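Local coordinates for protein FOKI restriction endonuclease (Planomicrobium okeanokoites, PDB 2FOK) that recognises a specific DNA sequence and, as a type IIS restriction endonuclease, hydrolyses the DNA with a separate, metal-dependent cleavage domain, at residues Ser158-Ile163 / Val287-Tyr292; Gly238-Gly243 / His263-Thr268. One frame throughout, in Å; residues are numbered along the deposited sequence.

Interaction 1: residues Ser158-Ile163 / Val287-Tyr292; sequences SYPPAI and VPKRVY
Ser158 and Arg290 supply the one hydrogen bond between the two segments: Arg290 N donates to Ser158 O at 3.0 Å, nearly straight (167° at the hydrogen) and in the carbonyl plane. The same oxygen also receives a CA-H...O contact from Lys289 CA at 3.5 Å, so the carbonyl is held from two neighbouring residues of the loop.

The remaining contacts are van der Waals. Small enough to let the backbones come close, Ser158 sets its CB 3.7 Å from Val287 CG1 and turns its OG back to Ala155 O in the last turn of helix 146-157. Pro160, well suited to a helix's first turn because it has no N-H to offer, lays CG 4.0 Å from Lys289 CD and 4.2 Å from Val291 CG2. The lysine chain and the proline ring run past one another head to tail; the lysine lends its methylene chain to the packing, while a bend at chi3 (-63°) takes NZ on toward a salt bridge with Asp369. At the other end, Tyr292 OH lies near the plane of the Tyr159 ring, at its edge.

The contact thus lays the loop between helices 269-279 and 303-319 against the start of helix 160-169, with helix 222-236 packed on Tyr159, Pro161 and Ala162.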
loop_
_atom_site.group_PDB
_atom_site.type_symbol
_atom_site.label_atom_id
_atom_site.label_comp_id
_atom_site.label_asym_id
_atom_site.label_seq_id
_atom_site.Cartn_x
_atom_site.Cartn_y
_atom_site.Cartn_z
ATOM N N SER A 158 -13.940 15.983 2.833
ATOM C CA SER A 158 -13.281 16.526 1.644
ATOM C C SER A 158 -12.048 15.671 1.334
ATOM O O SER A 158 -11.270 15.988 0.427
ATOM C CB SER A 158 -12.827 17.953 1.913
ATOM O OG SER A 158 -11.693 17.944 2.774
ATOM N N TYR A 159 -11.883 14.599 2.107
ATOM C CA TYR A 159 -10.763 13.660 1.992
ATOM C C TYR A 159 -11.271 12.376 1.303
ATOM O O TYR A 159 -11.953 11.562 1.918
ATOM C CB TYR A 159 -10.234 13.373 3.407
ATOM C CG TYR A 159 -8.995 12.511 3.452
ATOM C CD1 TYR A 159 -7.852 12.866 2.742
ATOM C CD2 TYR A 159 -8.993 11.298 4.141
ATOM C CE1 TYR A 159 -6.755 12.039 2.706
ATOM C CE2 TYR A 159 -7.890 10.463 4.108
ATOM C CZ TYR A 159 -6.777 10.840 3.384
ATOM O OH TYR A 159 -5.685 10.007 3.325
ATOM N N PRO A 160 -10.925 12.174 0.022
ATOM C CA PRO A 160 -11.388 10.986 -0.706
ATOM C C PRO A 160 -11.248 9.622 -0.030
ATOM O O PRO A 160 -12.238 8.905 0.105
ATOM C CB PRO A 160 -10.657 11.068 -2.055
ATOM C CG PRO A 160 -10.305 12.501 -2.211
ATOM C CD PRO A 160 -10.072 13.037 -0.817
ATOM N N PRO A 161 -10.027 9.229 0.380
ATOM C CA PRO A 161 -9.864 7.928 1.036
ATOM C C PRO A 161 -10.879 7.621 2.129
ATOM O O PRO A 161 -11.326 6.479 2.255
ATOM C CB PRO A 161 -8.435 7.975 1.558
ATOM C CG PRO A 161 -7.731 8.805 0.526
ATOM C CD PRO A 161 -8.728 9.908 0.216
ATOM N N ALA A 162 -11.233 8.631 2.920
ATOM C CA ALA A 162 -12.216 8.467 3.991
ATOM C C ALA A 162 -13.553 8.174 3.331
ATOM O O ALA A 162 -14.288 7.289 3.752
ATOM C CB ALA A 162 -12.312 9.736 4.826
ATOM N N ILE A 163 -13.869 8.922 2.281
ATOM C CA ILE A 163 -15.120 8.689 1.568
ATOM C C ILE A 163 -15.106 7.276 0.991
ATOM O O ILE A 163 -16.127 6.600 0.978
ATOM C CB ILE A 163 -15.328 9.718 0.434
ATOM C CG1 ILE A 163 -15.520 11.113 1.038
ATOM C CG2 ILE A 163 -16.552 9.338 -0.410
ATOM C CD1 ILE A 163 -16.499 11.161 2.202
ATOM N N VAL A 287 -19.402 17.984 -0.053
ATOM C CA VAL A 287 -18.232 18.758 0.314
ATOM C C VAL A 287 -17.228 18.605 -0.829
ATOM O O VAL A 287 -16.883 17.486 -1.206
ATOM C CB VAL A 287 -17.615 18.222 1.620
ATOM C CG1 VAL A 287 -16.384 19.023 1.971
ATOM C CG2 VAL A 287 -18.654 18.270 2.748
ATOM N N PRO A 288 -16.784 19.725 -1.429
ATOM C CA PRO A 288 -15.817 19.579 -2.521
ATOM C C PRO A 288 -14.589 18.810 -2.034
ATOM O O PRO A 288 -14.031 19.122 -0.983
ATOM C CB PRO A 288 -15.492 21.017 -2.905
ATOM C CG PRO A 288 -16.676 21.809 -2.439
ATOM C CD PRO A 288 -17.135 21.134 -1.186
ATOM N N LYS A 289 -14.171 17.803 -2.795
ATOM C CA LYS A 289 -13.017 16.997 -2.402
ATOM C C LYS A 289 -11.700 17.535 -2.936
ATOM O O LYS A 289 -11.619 17.981 -4.077
ATOM C CB LYS A 289 -13.206 15.550 -2.855
ATOM C CG LYS A 289 -14.128 14.756 -1.944
ATOM C CD LYS A 289 -14.259 13.312 -2.402
ATOM C CE LYS A 289 -14.887 13.205 -3.763
ATOM N NZ LYS A 289 -15.714 11.959 -3.861
ATOM N N ARG A 290 -10.678 17.487 -2.085
ATOM C CA ARG A 290 -9.341 17.959 -2.410
ATOM C C ARG A 290 -8.468 16.826 -2.935
ATOM O O ARG A 290 -8.326 15.789 -2.280
ATOM C CB ARG A 290 -8.676 18.551 -1.165
ATOM C CG ARG A 290 -9.014 20.008 -0.875
ATOM C CD ARG A 290 -7.966 20.627 0.061
ATOM N NE ARG A 290 -8.497 21.756 0.827
ATOM C CZ ARG A 290 -7.813 22.869 1.101
ATOM N NH1 ARG A 290 -6.562 23.019 0.673
ATOM N NH2 ARG A 290 -8.375 23.836 1.818
ATOM N N VAL A 291 -7.883 17.036 -4.117
ATOM C CA VAL A 291 -7.013 16.046 -4.758
ATOM C C VAL A 291 -5.754 16.772 -5.200
ATOM O O VAL A 291 -5.829 17.855 -5.771
ATOM C CB VAL A 291 -7.673 15.420 -6.023
ATOM C CG1 VAL A 291 -6.658 14.557 -6.771
ATOM C CG2 VAL A 291 -8.903 14.593 -5.633
ATOM N N TYR A 292 -4.599 16.182 -4.937
ATOM C CA TYR A 292 -3.345 16.806 -5.319
ATOM C C TYR A 292 -2.441 15.790 -5.999
ATOM O O TYR A 292 -2.444 14.613 -5.661
ATOM C CB TYR A 292 -2.636 17.405 -4.089
ATOM C CG TYR A 292 -3.181 16.895 -2.775
ATOM C CD1 TYR A 292 -4.305 17.483 -2.190
ATOM C CD2 TYR A 292 -2.641 15.756 -2.170
ATOM C CE1 TYR A 292 -4.885 16.946 -1.043
ATOM C CE2 TYR A 292 -3.216 15.210 -1.021
ATOM C CZ TYR A 292 -4.339 15.806 -0.466
ATOM O OH TYR A 292 -4.922 15.259 0.660
#

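Interaction 2: residues Gly238-Gly243 / His263-Thr268; sequences GLVKQG and HAFKIT
Gln242 runs beside Phe265 in the same direction, with Gln242 CG 3.3 Å from Phe265 CE2 and the amide plane turned 51° from the ring. CG stands anti to the backbone N (chi1 -161°), and the extended chain beyond it carries NE2 to the edge of the His263 ring, 3.7 Å from CD2. There the amide bonds to Ser262 O. With an alanine here, part of the Phe265 ring would probably be uncovered and Ser262 O would lose this amide donor. On the same face, Val240 CG1 meets the ring edge at Phe265 CD2, 3.7 Å away; apolar side chains suit Val240 and Phe265, both buried, with the Gln242 amide at their margin.

Backbone pairing places Gln242 opposite Phe265 and Val240 opposite Ile267, which makes the Val240-Phe265 contact diagonal. Strands 240-242 and 264-267 run antiparallel in a beta hairpin, their directions 152° apart, and Lys241 and Lys266 form a hydrogen-bonded pair with both bonds 2.9 Å long (N to O each way). Their side chains occupy the other face, where a water links Lys241 NZ to Ile267 O.

Farther along, Thr268 OG1 donates to Gly238 O at 2.7 Å, on a lone pair. Threonine suits this N-cap, its hydroxyl also bonding to Gly271 N. Glycine suits position 238, whose positive phi closes helix 222-236 in a Schellman motif. Beyond the hairpin, Leu234 packs against Val240, Leu169 against Val240 and Ile267, and Leu180 against Phe265.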
loop_
_atom_site.group_PDB
_atom_site.type_symbol
_atom_site.label_atom_id
_atom_site.label_comp_id
_atom_site.label_asym_id
_atom_site.label_seq_id
_atom_site.Cartn_x
_atom_site.Cartn_y
_atom_site.Cartn_z
ATOM N N GLY A 238 -17.158 9.139 15.207
ATOM C CA GLY A 238 -18.462 8.496 15.212
ATOM C C GLY A 238 -19.043 8.037 13.886
ATOM O O GLY A 238 -20.163 7.522 13.850
ATOM N N LEU A 239 -18.305 8.209 12.794
ATOM C CA LEU A 239 -18.798 7.805 11.480
ATOM C C LEU A 239 -18.625 6.305 11.224
ATOM O O LEU A 239 -19.268 5.731 10.337
ATOM C CB LEU A 239 -18.082 8.610 10.387
ATOM C CG LEU A 239 -17.955 10.113 10.647
ATOM C CD1 LEU A 239 -17.324 10.805 9.435
ATOM C CD2 LEU A 239 -19.338 10.688 10.931
ATOM N N VAL A 240 -17.758 5.674 12.004
ATOM C CA VAL A 240 -17.503 4.244 11.859
ATOM C C VAL A 240 -17.325 3.643 13.255
ATOM O O VAL A 240 -17.084 4.371 14.217
ATOM C CB VAL A 240 -16.213 4.014 11.004
ATOM C CG1 VAL A 240 -15.245 3.083 11.729
ATOM C CG2 VAL A 240 -16.576 3.478 9.623
ATOM N N LYS A 241 -17.465 2.327 13.373
ATOM C CA LYS A 241 -17.264 1.664 14.660
ATOM C C LYS A 241 -16.203 0.579 14.530
ATOM O O LYS A 241 -16.343 -0.331 13.720
ATOM C CB LYS A 241 -18.561 1.032 15.160
ATOM C CG LYS A 241 -18.528 0.662 16.649
ATOM C CD LYS A 241 -19.459 -0.506 16.964
ATOM C CE LYS A 241 -20.911 -0.229 16.533
ATOM N NZ LYS A 241 -21.407 -1.141 15.444
ATOM N N GLN A 242 -15.139 0.677 15.319
ATOM C CA GLN A 242 -14.081 -0.324 15.283
ATOM C C GLN A 242 -14.354 -1.405 16.319
ATOM O O GLN A 242 -14.571 -1.114 17.493
ATOM C CB GLN A 242 -12.717 0.313 15.558
ATOM C CG GLN A 242 -11.539 -0.539 15.110
ATOM C CD GLN A 242 -10.238 -0.133 15.776
ATOM O OE1 GLN A 242 -9.903 1.051 15.839
ATOM N NE2 GLN A 242 -9.496 -1.111 16.276
ATOM N N GLY A 243 -14.348 -2.654 15.863
ATOM C CA GLY A 243 -14.602 -3.787 16.734
ATOM C C GLY A 243 -13.984 -5.019 16.108
ATOM O O GLY A 243 -14.014 -5.178 14.884
ATOM N N HIS A 263 -8.623 -4.886 14.188
ATOM C CA HIS A 263 -8.701 -3.764 13.270
ATOM C C HIS A 263 -9.776 -4.027 12.235
ATOM O O HIS A 263 -9.497 -4.238 11.053
ATOM C CB HIS A 263 -7.351 -3.531 12.587
ATOM C CG HIS A 263 -6.281 -3.050 13.519
ATOM N ND1 HIS A 263 -4.945 -3.344 13.339
ATOM C CD2 HIS A 263 -6.352 -2.315 14.654
ATOM C CE1 HIS A 263 -4.240 -2.812 14.320
ATOM N NE2 HIS A 263 -5.069 -2.181 15.133
ATOM N N ALA A 264 -11.017 -4.036 12.702
ATOM C CA ALA A 264 -12.172 -4.254 11.844
ATOM C C ALA A 264 -13.105 -3.091 12.116
ATOM O O ALA A 264 -13.087 -2.534 13.202
ATOM C CB ALA A 264 -12.844 -5.560 12.187
ATOM N N PHE A 265 -13.913 -2.720 11.129
ATOM C CA PHE A 265 -14.822 -1.588 11.283
ATOM C C PHE A 265 -16.187 -1.862 10.659
ATOM O O PHE A 265 -16.344 -2.797 9.872
ATOM C CB PHE A 265 -14.204 -0.331 10.641
ATOM C CG PHE A 265 -12.743 -0.125 10.973
ATOM C CD1 PHE A 265 -11.758 -0.906 10.377
ATOM C CD2 PHE A 265 -12.362 0.821 11.914
ATOM C CE1 PHE A 265 -10.419 -0.756 10.722
ATOM C CE2 PHE A 265 -11.029 0.983 12.267
ATOM C CZ PHE A 265 -10.052 0.193 11.674
ATOM N N LYS A 266 -17.164 -1.030 11.018
ATOM C CA LYS A 266 -18.533 -1.134 10.510
ATOM C C LYS A 266 -19.204 0.242 10.562
ATOM O O LYS A 266 -19.186 0.907 11.593
ATOM C CB LYS A 266 -19.327 -2.124 11.360
ATOM C CG LYS A 266 -20.664 -2.528 10.766
ATOM C CD LYS A 266 -21.378 -3.505 11.694
ATOM C CE LYS A 266 -22.280 -4.454 10.924
ATOM N NZ LYS A 266 -21.847 -5.874 11.080
ATOM N N ILE A 267 -19.803 0.664 9.456
ATOM C CA ILE A 267 -20.451 1.976 9.394
ATOM C C ILE A 267 -21.517 2.205 10.462
ATOM O O ILE A 267 -22.003 1.254 11.073
ATOM C CB ILE A 267 -21.073 2.217 8.002
ATOM C CG1 ILE A 267 -21.018 3.707 7.665
ATOM C CG2 ILE A 267 -22.499 1.697 7.954
ATOM C CD1 ILE A 267 -20.908 3.985 6.172
ATOM N N THR A 268 -21.860 3.473 10.687
ATOM C CA THR A 268 -22.878 3.859 11.672
ATOM C C THR A 268 -23.958 4.720 11.012
ATOM O O THR A 268 -23.968 4.898 9.791
ATOM C CB THR A 268 -22.272 4.680 12.842
ATOM O OG1 THR A 268 -21.831 5.952 12.353
ATOM C CG2 THR A 268 -21.094 3.946 13.480
HETATM O O HOH W 1 -22.536 0.910 13.718
#

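Along the chain, interaction 2 is nested inside interaction 1: the segments follow the order 158-163, 238-243, 263-268, 287-292. Their centres lie 19 Å apart and their nearest atoms about 7 Å, so they do not touch. Helices 160-169 and 222-236 join them, since each takes part in or packs on both: the first begins in interaction 1 and sends Leu169 to the hairpin, while the second ends just before Gly238 and carries Ile230 against Tyr159. Interaction 2 thus organises the hairpin within the second recognition subdomain, a helix-turn-helix relative, whereas interaction 1 brings the chain that leaves helix 269-279 back to the subdomain's early helices, on its way to helix 303-319.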